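Local structure of hydrogenase maturation protease HycI (Thermococcus kodakarensis KOD1, 5ZBY) at residues I76-G79 against F85-A88; D27-L32 against E138-R143; I107-I112 against S118-I123. The protein probably acts as an endopeptidase of the A31 family that matures a [NiFe] hydrogenase by cleaving its C-terminal end. All blocks are in the same frame, centred on the assembly; numbering follows the deposited sequence.

Contact 1. Residues I76-G79 against F85-A88; sequences IHFG and FIIA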
loop_
_atom_site.group_PDB
_atom_site.type_symbol
_atom_site.label_atom_id
_atom_site.label_comp_id
_atom_site.label_asym_id
_atom_site.label_seq_id
_atom_site.Cartn_x
_atom_site.Cartn_y
_atom_site.Cartn_z
ATOM N N ILE A 76 1.653 2.204 8.897
ATOM C CA ILE A 76 2.591 1.288 9.499
ATOM C C ILE A 76 3.236 1.979 10.679
ATOM O O ILE A 76 3.744 3.094 10.511
ATOM C CB ILE A 76 3.713 0.879 8.484
ATOM C CG1 ILE A 76 3.132 0.136 7.281
ATOM C CG2 ILE A 76 4.786 0.074 9.188
ATOM C CD1 ILE A 76 2.473 -1.157 7.631
ATOM N N HIS A 77 3.163 1.337 11.843
ATOM C CA HIS A 77 3.883 1.829 13.036
ATOM C C HIS A 77 5.339 1.385 12.922
ATOM O O HIS A 77 5.641 0.215 13.067
ATOM C CB HIS A 77 3.240 1.297 14.315
ATOM C CG HIS A 77 3.892 1.849 15.553
ATOM N ND1 HIS A 77 4.340 3.149 15.620
ATOM C CD2 HIS A 77 4.234 1.277 16.732
ATOM C CE1 HIS A 77 4.897 3.370 16.798
ATOM N NE2 HIS A 77 4.841 2.248 17.498
ATOM N N PHE A 78 6.250 2.316 12.639
ATOM C CA PHE A 78 7.664 1.947 12.556
ATOM C C PHE A 78 8.524 2.854 13.419
ATOM O O PHE A 78 9.757 2.881 13.288
ATOM C CB PHE A 78 8.146 1.981 11.101
ATOM C CG PHE A 78 8.036 3.327 10.445
ATOM C CD1 PHE A 78 9.081 4.244 10.526
ATOM C CD2 PHE A 78 6.913 3.675 9.699
ATOM C CE1 PHE A 78 8.997 5.472 9.886
ATOM C CE2 PHE A 78 6.822 4.911 9.103
ATOM C CZ PHE A 78 7.878 5.811 9.190
ATOM N N GLY A 79 7.859 3.614 14.277
ATOM C CA GLY A 79 8.542 4.449 15.267
ATOM C C GLY A 79 8.988 5.787 14.704
ATOM O O GLY A 79 9.850 6.471 15.272
ATOM N N PHE A 85 6.940 8.751 5.896
ATOM C CA PHE A 85 6.816 7.590 5.015
ATOM C C PHE A 85 7.944 6.577 5.186
ATOM O O PHE A 85 9.085 6.926 5.561
ATOM C CB PHE A 85 6.795 8.066 3.566
ATOM C CG PHE A 85 5.609 8.857 3.199
ATOM C CD1 PHE A 85 4.326 8.368 3.423
ATOM C CD2 PHE A 85 5.751 10.061 2.518
ATOM C CE1 PHE A 85 3.205 9.097 3.042
ATOM C CE2 PHE A 85 4.644 10.796 2.119
ATOM C CZ PHE A 85 3.342 10.306 2.369
ATOM N N ILE A 86 7.657 5.316 4.882
ATOM C CA ILE A 86 8.684 4.290 4.813
ATOM C C ILE A 86 8.458 3.466 3.558
ATOM O O ILE A 86 7.316 3.290 3.155
ATOM C CB ILE A 86 8.655 3.403 6.040
ATOM C CG1 ILE A 86 9.784 2.384 6.004
ATOM C CG2 ILE A 86 7.272 2.733 6.258
ATOM C CD1 ILE A 86 10.139 1.897 7.405
ATOM N N ILE A 87 9.539 3.043 2.906
ATOM C CA ILE A 87 9.420 2.145 1.753
ATOM C C ILE A 87 10.133 0.885 2.144
ATOM O O ILE A 87 11.304 0.913 2.496
ATOM C CB ILE A 87 10.003 2.740 0.471
ATOM C CG1 ILE A 87 9.257 4.032 0.126
ATOM C CG2 ILE A 87 9.895 1.695 -0.650
ATOM C CD1 ILE A 87 9.662 4.669 -1.200
ATOM N N ALA A 88 9.421 -0.232 2.161
ATOM C CA ALA A 88 9.995 -1.462 2.682
ATOM C C ALA A 88 9.742 -2.633 1.774
ATOM O O ALA A 88 8.867 -2.570 0.911
ATOM C CB ALA A 88 9.439 -1.769 4.073
#
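The aromatic ring of F78 lies against the aliphatic side chain of I86, and most of the contact is made by this pair. I86 CB stands over one face of the ring, 4.0 Å from its centroid and 16° off the normal, displaced a little toward the rim, in a CH-pi arrangement. The two branches of I86 divide the ring between them. Its CG2 methyl makes the tightest approach, 3.6 Å from F78 CD2 and equally near F78 CE2, while its CD1 methyl reaches the root of the ring at 4.0 Å from F78 CG. This spread follows from the extended chain of I86: with CG1 anti to the backbone N (chi1 -177°), CG1 carries CD1 toward the CG end of the ring and CG2 is left on the CD2 side. The two side chains slide past each other in opposite directions.

Elsewhere the fit is looser. F78 CZ comes no nearer than 4.0 Å to F85 O, at an oblique angle to the ring, and I76 CB stays 4.6 Å from I86 CG2. H77 and G79, both exposed, form the solvent side of the loop. There Q126 holds the turn, bonding H77 ND1 through its NE2 and F78 N through its OE1. Strand 85-88 itself pairs with the antiparallel strand 119-125, I86 with G124 and A88 with L122. Between the two segments the chemistry is apolar and dispersive: the loop after strand 69-75 is laid on the edge strand of the sheet by ring-to-methyl packing, and its polar ties run to Q126 and, through the backbone of I76, to C125.

Contact 2. Residues D27-L32 against E138-R143; sequences DAFGVL and ELIKER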
loop_
_atom_site.group_PDB
_atom_site.type_symbol
_atom_site.label_atom_id
_atom_site.label_comp_id
_atom_site.label_asym_id
_atom_site.label_seq_id
_atom_site.Cartn_x
_atom_site.Cartn_y
_atom_site.Cartn_z
ATOM N N ASP A 27 -5.583 4.765 10.630
ATOM C CA ASP A 27 -5.554 3.491 9.859
ATOM C C ASP A 27 -6.355 3.571 8.571
ATOM O O ASP A 27 -6.290 2.638 7.746
ATOM C CB ASP A 27 -6.084 2.332 10.720
ATOM C CG ASP A 27 -4.988 1.621 11.472
ATOM O OD1 ASP A 27 -3.805 1.950 11.245
ATOM O OD2 ASP A 27 -5.298 0.715 12.284
ATOM N N ALA A 28 -7.040 4.688 8.344
ATOM C CA ALA A 28 -7.696 4.890 7.040
ATOM C C ALA A 28 -6.670 5.120 5.933
ATOM O O ALA A 28 -7.011 5.081 4.765
ATOM C CB ALA A 28 -8.633 6.061 7.083
ATOM N N PHE A 29 -5.432 5.443 6.305
ATOM C CA PHE A 29 -4.447 5.910 5.304
ATOM C C PHE A 29 -4.458 5.160 3.953
ATOM O O PHE A 29 -4.621 5.788 2.908
ATOM C CB PHE A 29 -3.040 5.830 5.882
ATOM C CG PHE A 29 -1.980 6.236 4.908
ATOM C CD1 PHE A 29 -1.783 7.561 4.604
ATOM C CD2 PHE A 29 -1.183 5.277 4.322
ATOM C CE1 PHE A 29 -0.808 7.944 3.669
ATOM C CE2 PHE A 29 -0.202 5.649 3.400
ATOM C CZ PHE A 29 -0.020 7.003 3.089
ATOM N N GLY A 30 -4.302 3.840 3.988
ATOM C CA GLY A 30 -4.114 3.074 2.757
ATOM C C GLY A 30 -5.358 3.117 1.889
ATOM O O GLY A 30 -5.261 3.196 0.659
ATOM N N VAL A 31 -6.534 3.065 2.518
ATOM C CA VAL A 31 -7.771 3.090 1.725
ATOM C C VAL A 31 -8.013 4.492 1.178
ATOM O O VAL A 31 -8.476 4.628 0.017
ATOM C CB VAL A 31 -8.981 2.564 2.515
ATOM C CG1 VAL A 31 -8.684 1.154 2.945
ATOM C CG2 VAL A 31 -9.291 3.424 3.690
ATOM N N LEU A 32 -7.566 5.512 1.910
ATOM C CA LEU A 32 -7.668 6.873 1.383
ATOM C C LEU A 32 -6.841 6.952 0.116
ATOM O O LEU A 32 -7.298 7.507 -0.915
ATOM C CB LEU A 32 -7.196 7.899 2.421
ATOM C CG LEU A 32 -8.128 8.071 3.635
ATOM C CD1 LEU A 32 -7.520 8.980 4.668
ATOM C CD2 LEU A 32 -9.462 8.607 3.185
ATOM N N GLU A 138 -6.181 15.168 10.133
ATOM C CA GLU A 138 -5.965 16.066 9.013
ATOM C C GLU A 138 -4.643 15.753 8.356
ATOM O O GLU A 138 -4.545 15.716 7.127
ATOM C CB GLU A 138 -5.958 17.517 9.489
ATOM C CG GLU A 138 -7.227 17.889 10.204
ATOM C CD GLU A 138 -8.427 17.797 9.275
ATOM O OE1 GLU A 138 -8.303 18.253 8.121
ATOM O OE2 GLU A 138 -9.478 17.260 9.689
ATOM N N LEU A 139 -3.635 15.512 9.179
ATOM C CA LEU A 139 -2.281 15.254 8.687
ATOM C C LEU A 139 -2.246 13.989 7.813
ATOM O O LEU A 139 -1.728 14.018 6.724
ATOM C CB LEU A 139 -1.291 15.124 9.861
ATOM C CG LEU A 139 0.139 14.718 9.482
ATOM C CD1 LEU A 139 0.698 15.612 8.423
ATOM C CD2 LEU A 139 0.989 14.822 10.783
ATOM N N ILE A 140 -2.825 12.911 8.287
ATOM C CA ILE A 140 -2.872 11.684 7.526
ATOM C C ILE A 140 -3.673 11.844 6.252
ATOM O O ILE A 140 -3.334 11.269 5.278
ATOM C CB ILE A 140 -3.366 10.506 8.376
ATOM C CG1 ILE A 140 -2.308 10.067 9.371
ATOM C CG2 ILE A 140 -3.820 9.319 7.553
ATOM C CD1 ILE A 140 -0.910 10.095 8.891
ATOM N N LYS A 141 -4.760 12.585 6.296
ATOM C CA LYS A 141 -5.492 12.845 5.046
ATOM C C LYS A 141 -4.617 13.570 4.061
ATOM O O LYS A 141 -4.631 13.253 2.844
ATOM C CB LYS A 141 -6.766 13.661 5.291
ATOM C CG LYS A 141 -7.822 12.908 6.053
ATOM C CD LYS A 141 -9.044 13.792 6.320
ATOM C CE LYS A 141 -9.120 14.246 7.748
ATOM N NZ LYS A 141 -10.416 14.941 7.991
ATOM N N GLU A 142 -3.853 14.535 4.553
ATOM C CA GLU A 142 -2.995 15.311 3.661
ATOM C C GLU A 142 -1.880 14.415 3.092
ATOM O O GLU A 142 -1.500 14.547 1.919
ATOM C CB GLU A 142 -2.440 16.544 4.393
ATOM C CG GLU A 142 -1.506 17.397 3.544
ATOM C CD GLU A 142 -0.056 16.970 3.654
ATOM O OE1 GLU A 142 0.349 16.539 4.763
ATOM O OE2 GLU A 142 0.678 17.064 2.634
ATOM N N ARG A 143 -1.359 13.509 3.918
ATOM C CA ARG A 143 -0.278 12.619 3.513
ATOM C C ARG A 143 -0.818 11.626 2.473
ATOM O O ARG A 143 -0.126 11.279 1.518
ATOM C CB ARG A 143 0.329 11.879 4.731
ATOM C CG ARG A 143 1.167 12.782 5.692
ATOM C CD ARG A 143 2.523 13.179 5.084
ATOM N NE ARG A 143 2.364 14.284 4.154
ATOM C CZ ARG A 143 3.348 14.780 3.411
ATOM N NH1 ARG A 143 4.565 14.262 3.505
ATOM N NH2 ARG A 143 3.110 15.783 2.568
#
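F29 and L32, one helical turn apart, make the contacts from the 27-32 side, meeting I140, K141 and R143 of the facing helix. At the start of the segment, D27 takes no part in the packing and forms a salt bridge through OD2 with R24 NE. F29 then brings the aromatic part of the contact. With its CG anti to the backbone N (chi1 178°), the ring is carried along the facing helix. Its CB packs on I140 CG2 at 3.9 Å, the two side chains crossing at about a right angle, and that methyl also lies at the ring edge, 4.0 Å from F29 CD1. Further out, F29 CE1 meets the backbone of R143 edge-on, 3.9 Å from R143 C, in the plane of the ring. The same side chain also touches V73 and A75 of strand 69-75 and C125 of strand 119-125, so it fills the space between helix and sheet.

L32 closes the segment at the more exposed side. Its CD1 comes to 4.2 Å from K141 CG, the aliphatic root of the lysine, and A144 lies against it as well. The end of K141 turns to acids at and just before the start of its helix: NZ forms salt bridges with E135 and with E138, reaching E138 OE2 at 3.0 Å from above the carboxylate plane. R143 likewise sends its guanidinium away and grips E142 side-on, the NH2 to OE2 bond of 2.7 Å being nearly straight (168°) and lying in the guanidinium plane. The charged ends of K141 and R143 are thus paired with acids outside the interface, which is left to carbon contacts. Helices 29-40 and 138-156 pack together over the same face of the mixed sheet, an arrangement typical of the three-layer alpha-beta-alpha fold of hydrogenase maturation proteases.

Contact 3. Residues I107-I112 against S118-I123; sequences IVASYI and SDIVLI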
loop_
_atom_site.group_PDB
_atom_site.type_symbol
_atom_site.label_atom_id
_atom_site.label_comp_id
_atom_site.label_asym_id
_atom_site.label_seq_id
_atom_site.Cartn_x
_atom_site.Cartn_y
_atom_site.Cartn_z
ATOM N N ILE A 107 3.487 -13.176 4.091
ATOM C CA ILE A 107 2.940 -14.381 3.502
ATOM C C ILE A 107 2.171 -14.097 2.223
ATOM O O ILE A 107 2.380 -14.723 1.229
ATOM C CB ILE A 107 1.971 -15.068 4.457
ATOM C CG1 ILE A 107 2.622 -15.357 5.806
ATOM C CG2 ILE A 107 1.424 -16.328 3.841
ATOM C CD1 ILE A 107 3.927 -16.075 5.732
ATOM N N VAL A 108 1.329 -13.080 2.277
ATOM C CA VAL A 108 0.592 -12.635 1.082
ATOM C C VAL A 108 1.542 -12.277 -0.056
ATOM O O VAL A 108 1.386 -12.753 -1.175
ATOM C CB VAL A 108 -0.327 -11.442 1.418
ATOM C CG1 VAL A 108 -1.013 -10.927 0.142
ATOM C CG2 VAL A 108 -1.363 -11.868 2.453
ATOM N N ALA A 109 2.515 -11.415 0.220
ATOM C CA ALA A 109 3.485 -10.952 -0.748
ATOM C C ALA A 109 4.336 -12.082 -1.331
ATOM O O ALA A 109 4.627 -12.084 -2.517
ATOM C CB ALA A 109 4.405 -9.859 -0.079
ATOM N N SER A 110 4.746 -13.027 -0.468
ATOM C CA SER A 110 5.536 -14.182 -0.930
ATOM C C SER A 110 4.726 -15.065 -1.890
ATOM O O SER A 110 5.241 -15.530 -2.898
ATOM C CB SER A 110 6.007 -15.035 0.252
ATOM O OG SER A 110 6.846 -14.261 1.128
ATOM N N TYR A 111 3.468 -15.309 -1.528
ATOM C CA TYR A 111 2.597 -16.059 -2.462
ATOM C C TYR A 111 2.438 -15.344 -3.806
ATOM O O TYR A 111 2.625 -15.949 -4.878
ATOM C CB TYR A 111 1.241 -16.277 -1.813
ATOM C CG TYR A 111 0.257 -16.970 -2.716
ATOM C CD1 TYR A 111 0.308 -18.343 -2.890
ATOM C CD2 TYR A 111 -0.718 -16.255 -3.385
ATOM C CE1 TYR A 111 -0.590 -18.997 -3.711
ATOM C CE2 TYR A 111 -1.632 -16.911 -4.228
ATOM C CZ TYR A 111 -1.559 -18.281 -4.372
ATOM O OH TYR A 111 -2.454 -18.947 -5.191
ATOM N N ILE A 112 2.099 -14.055 -3.774
ATOM C CA ILE A 112 1.965 -13.305 -5.031
ATOM C C ILE A 112 3.229 -13.356 -5.908
ATOM O O ILE A 112 3.159 -13.625 -7.128
ATOM C CB ILE A 112 1.585 -11.819 -4.766
ATOM C CG1 ILE A 112 0.205 -11.754 -4.086
ATOM C CG2 ILE A 112 1.700 -11.021 -6.105
ATOM C CD1 ILE A 112 -0.195 -10.388 -3.508
ATOM N N SER A 118 6.357 -10.982 -9.809
ATOM C CA SER A 118 6.300 -9.532 -9.634
ATOM C C SER A 118 7.239 -9.054 -8.527
ATOM O O SER A 118 7.357 -9.737 -7.541
ATOM C CB SER A 118 4.870 -9.109 -9.281
ATOM O OG SER A 118 4.737 -7.703 -9.262
ATOM N N ASP A 119 7.860 -7.897 -8.701
ATOM C CA ASP A 119 8.423 -7.218 -7.508
ATOM C C ASP A 119 7.298 -6.824 -6.586
ATOM O O ASP A 119 6.201 -6.492 -7.039
ATOM C CB ASP A 119 9.198 -5.990 -7.929
ATOM C CG ASP A 119 10.555 -6.338 -8.514
ATOM O OD1 ASP A 119 11.036 -7.464 -8.268
ATOM O OD2 ASP A 119 11.142 -5.497 -9.218
ATOM N N ILE A 120 7.567 -6.800 -5.270
ATOM C CA ILE A 120 6.554 -6.368 -4.331
ATOM C C ILE A 120 7.159 -5.287 -3.465
ATOM O O ILE A 120 8.258 -5.485 -2.946
ATOM C CB ILE A 120 6.090 -7.498 -3.405
ATOM C CG1 ILE A 120 5.954 -8.842 -4.170
ATOM C CG2 ILE A 120 4.831 -7.079 -2.628
ATOM C CD1 ILE A 120 4.747 -8.913 -5.093
ATOM N N VAL A 121 6.433 -4.198 -3.235
ATOM C CA VAL A 121 6.940 -3.179 -2.287
ATOM C C VAL A 121 5.819 -2.776 -1.317
ATOM O O VAL A 121 4.626 -2.936 -1.646
ATOM C CB VAL A 121 7.485 -1.983 -3.059
ATOM C CG1 VAL A 121 6.392 -1.268 -3.787
ATOM C CG2 VAL A 121 8.179 -1.037 -2.163
ATOM N N LEU A 122 6.185 -2.321 -0.093
ATOM C CA LEU A 122 5.232 -1.748 0.842
ATOM C C LEU A 122 5.560 -0.285 1.040
ATOM O O LEU A 122 6.722 0.051 1.317
ATOM C CB LEU A 122 5.281 -2.500 2.181
ATOM C CG LEU A 122 4.587 -1.876 3.398
ATOM C CD1 LEU A 122 3.089 -1.753 3.187
ATOM C CD2 LEU A 122 4.914 -2.725 4.644
ATOM N N ILE A 123 4.591 0.608 0.848
ATOM C CA ILE A 123 4.763 1.998 1.244
ATOM C C ILE A 123 3.933 2.230 2.516
ATOM O O ILE A 123 2.707 2.099 2.474
ATOM C CB ILE A 123 4.337 3.004 0.144
ATOM C CG1 ILE A 123 5.104 2.725 -1.147
ATOM C CG2 ILE A 123 4.577 4.478 0.653
ATOM C CD1 ILE A 123 4.496 3.482 -2.350
#
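I120 spreads its two branches over A109 and I112, which are neighbours on one face of helix 105-116. Its CG2 methyl rests on A109 CB at 3.8 Å, and its CD1 reaches the CG2 methyl of I112, also at 3.8 Å, where the two side chains pass at a slant. The split comes from the first torsion of I120 (chi1 -40°): CG2 lies anti to the backbone N and CG1 beside it, and CG1 bends on so that CD1 points at I112. Between the two methyl contacts the chain lies against the helix backbone, with I120 CG1 3.9 Å from A109 O. This is the helix-on-sheet layer of an alpha/beta fold, built from a helix and the strand that follows it, linked by a short turn at the helix end, where T116 OG1 bonds both I112 O and S118 N. An alanine in place of I120 would take away both methyl contacts and would probably leave a gap over A109 and I112 at the sheet surface. Around the pair, I112 also meets F72 of strand 69-75 and V59 and I62 of helix 59-64, and P90 lies against I120. Just before the strand, S118 OG bonds D119 O, of the next residue (2.9 Å), while V121, facing the other side of the sheet, packs on V71 and V7.

In the fold
The three contacts are tied together by the mixed sheet. Contact 1 lies at its outer strand 85-88, whose neighbour 119-125 supplies one half of contact 3. Contact 1 is centred about 14 Å from contact 2 and about 16 Å from contact 3. Contact 2 lies on one face of the sheet and contact 3 packs helix 105-116 on the other, their centres about 22 Å apart, on opposite sides of the chain's centre. F85 joins contact 1 to contact 2, packing on F29 and R143. Along the chain, contact 1 closes before contact 3 opens, and both fall between the segments of contact 2, which thus brings early and late parts of the chain together.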